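Long-range contact in Eps1p (Saccharomyces cerevisiae, PDB 4TW5), which is a yeast member of the thioredoxin-like superfamily, with four disulfides formed in this structure: residues S118-N123 and W187-R192. Numbering follows the deposited sequence.
Sequences SMDPNN and WKIISR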
loop_
_atom_site.group_PDB
_atom_site.type_symbol
_atom_site.label_atom_id
_atom_site.label_comp_id
_atom_site.label_asym_id
_atom_site.label_seq_id
_atom_site.Cartn_x
_atom_site.Cartn_y
_atom_site.Cartn_z
ATOM N N SER A 118 -36.704 17.433 9.533
ATOM C CA SER A 118 -37.427 17.552 8.279
ATOM C C SER A 118 -36.643 16.895 7.142
ATOM O O SER A 118 -37.209 16.531 6.122
ATOM C CB SER A 118 -37.717 19.016 7.935
ATOM O OG SER A 118 -36.632 19.571 7.235
ATOM N N MET A 119 -35.342 16.717 7.326
ATOM C CA MET A 119 -34.535 16.145 6.257
ATOM C C MET A 119 -34.318 14.652 6.408
ATOM O O MET A 119 -33.584 14.046 5.641
ATOM C CB MET A 119 -33.197 16.854 6.169
ATOM C CG MET A 119 -33.233 17.978 5.165
ATOM S SD MET A 119 -31.879 19.015 5.540
ATOM C CE MET A 119 -31.166 19.407 3.956
ATOM N N ASP A 120 -34.938 14.065 7.418
ATOM C CA ASP A 120 -35.014 12.624 7.529
ATOM C C ASP A 120 -36.228 12.124 6.731
ATOM O O ASP A 120 -37.365 12.285 7.170
ATOM C CB ASP A 120 -35.085 12.240 9.008
ATOM C CG ASP A 120 -34.913 10.754 9.253
ATOM O OD1 ASP A 120 -35.235 9.906 8.363
ATOM O OD2 ASP A 120 -34.442 10.443 10.368
ATOM N N PRO A 121 -35.982 11.456 5.587
ATOM C CA PRO A 121 -37.050 11.051 4.667
ATOM C C PRO A 121 -38.001 10.077 5.312
ATOM O O PRO A 121 -39.134 9.988 4.865
ATOM C CB PRO A 121 -36.306 10.385 3.508
ATOM C CG PRO A 121 -34.878 10.747 3.689
ATOM C CD PRO A 121 -34.679 10.930 5.155
ATOM N N ASN A 122 -37.542 9.347 6.326
ATOM C CA ASN A 122 -38.382 8.338 6.970
ATOM C C ASN A 122 -39.478 8.957 7.843
ATOM O O ASN A 122 -40.468 8.298 8.149
ATOM C CB ASN A 122 -37.527 7.414 7.857
ATOM C CG ASN A 122 -36.366 6.753 7.099
ATOM O OD1 ASN A 122 -36.580 5.863 6.268
ATOM N ND2 ASN A 122 -35.128 7.195 7.387
ATOM N N ASN A 123 -39.316 10.230 8.218
ATOM C CA ASN A 123 -40.256 10.880 9.129
ATOM C C ASN A 123 -41.586 11.170 8.433
ATOM O O ASN A 123 -42.665 11.021 9.019
ATOM C CB ASN A 123 -39.654 12.153 9.728
ATOM C CG ASN A 123 -38.665 11.852 10.875
ATOM O OD1 ASN A 123 -38.742 10.807 11.511
ATOM N ND2 ASN A 123 -37.766 12.789 11.151
ATOM N N TRP A 187 -25.758 7.575 4.830
ATOM C CA TRP A 187 -24.771 8.634 4.691
ATOM C C TRP A 187 -25.336 9.909 4.058
ATOM O O TRP A 187 -24.998 11.027 4.468
ATOM C CB TRP A 187 -23.572 8.148 3.903
ATOM C CG TRP A 187 -22.494 9.146 3.919
ATOM C CD1 TRP A 187 -22.038 9.872 2.864
ATOM C CD2 TRP A 187 -21.759 9.592 5.071
ATOM N NE1 TRP A 187 -21.048 10.721 3.273
ATOM C CE2 TRP A 187 -20.873 10.600 4.629
ATOM C CE3 TRP A 187 -21.784 9.254 6.434
ATOM C CZ2 TRP A 187 -19.986 11.272 5.494
ATOM C CZ3 TRP A 187 -20.885 9.932 7.321
ATOM C CH2 TRP A 187 -19.993 10.917 6.826
ATOM N N LYS A 188 -26.204 9.738 3.073
ATOM C CA LYS A 188 -26.867 10.854 2.439
ATOM C C LYS A 188 -27.756 11.607 3.436
ATOM O O LYS A 188 -27.736 12.822 3.489
ATOM C CB LYS A 188 -27.708 10.354 1.262
ATOM C CG LYS A 188 -28.413 11.440 0.471
ATOM C CD LYS A 188 -28.959 10.828 -0.792
ATOM C CE LYS A 188 -29.642 11.839 -1.669
ATOM N NZ LYS A 188 -30.075 11.201 -2.935
ATOM N N ILE A 189 -28.506 10.876 4.250
ATOM C CA ILE A 189 -29.388 11.502 5.223
ATOM C C ILE A 189 -28.537 12.283 6.262
ATOM O O ILE A 189 -28.784 13.464 6.516
ATOM C CB ILE A 189 -30.291 10.430 5.909
ATOM C CG1 ILE A 189 -31.192 9.755 4.879
ATOM C CG2 ILE A 189 -31.155 11.031 6.988
ATOM C CD1 ILE A 189 -31.901 8.502 5.391
ATOM N N ILE A 190 -27.490 11.640 6.770
ATOM C CA ILE A 190 -26.513 12.270 7.648
ATOM C C ILE A 190 -25.924 13.526 7.053
ATOM O O ILE A 190 -25.711 14.509 7.785
ATOM C CB ILE A 190 -25.385 11.306 7.986
ATOM C CG1 ILE A 190 -25.939 10.156 8.815
ATOM C CG2 ILE A 190 -24.246 11.999 8.695
ATOM C CD1 ILE A 190 -25.020 8.976 8.898
ATOM N N SER A 191 -25.607 13.513 5.760
ATOM C CA SER A 191 -24.980 14.690 5.169
ATOM C C SER A 191 -25.944 15.879 5.169
ATOM O O SER A 191 -25.548 17.005 5.438
ATOM C CB SER A 191 -24.494 14.420 3.758
ATOM O OG SER A 191 -25.569 14.414 2.843
ATOM N N ARG A 192 -27.216 15.618 4.898
ATOM C CA ARG A 192 -28.176 16.701 4.822
ATOM C C ARG A 192 -28.532 17.210 6.222
ATOM O O ARG A 192 -28.676 18.388 6.409
ATOM C CB ARG A 192 -29.423 16.255 4.068
ATOM C CG ARG A 192 -29.213 16.232 2.546
ATOM C CD ARG A 192 -30.375 15.576 1.767
ATOM N NE ARG A 192 -31.724 16.113 1.992
ATOM C CZ ARG A 192 -32.170 17.280 1.535
ATOM N NH1 ARG A 192 -31.383 18.063 0.820
ATOM N NH2 ARG A 192 -33.417 17.651 1.771
HETATM O O HOH W 1 -34.001 15.019 2.472
#
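The guanidinium of Arg192 carries the methyl end of Met119 over one face: CE sits 3.3 Å above the plane, over its centre, and is 3.4 Å from CZ. Beside it, CG of Met119 approaches NH2. The two side chains cross at about a right angle, and the methionine chain, bent at chi3 (137°), also lays CE 3.6 Å from Arg192 CB. Its sulfur meets the helix backbone, SD lying 3.4 Å from the carbonyl O of Arg192. A long, unbranched and polarisable methionine suits this place, since it can follow both a flat cation and the aliphatic chain behind it. NE of Arg192 donates to a water at 2.6 Å, and that water gives a weak hydrogen bond to Met119 O.

One helical turn earlier, Ile189 meets the Pro121 ring obliquely, with CG1 and CD1 both near CD; the CG1–CD distance is 3.7 Å. CG1 lies anti to the carbonyl carbon (chi1 -62°), while CG2 faces Met119 O and Asp120. Proline suits the first turn of helix 121-124, where its missing N-H costs no bond. Asp120 is the N-cap: its OD1 accepts from Asn122 N at 3.1 Å and, through the syn lone pair, from Asn122 ND2. This second bond helps hold the amide where ND2 borders Ile189 CD1, while Asn122 OD1 accepts from Arg185 of helix 180-196.

No direct hydrogen bond joins the two segments. The chain following helix 107-118 meets residues 187-192, on the sheet of what looks like a second thioredoxin-like domain, through van der Waals packing, partly against a cation, and a water bridge with one weak leg. This chemistry depends more on shape than on strict bond directions; the Asn122–Arg185 bond, one turn before Ile189, adds a direct polar tie to the helix.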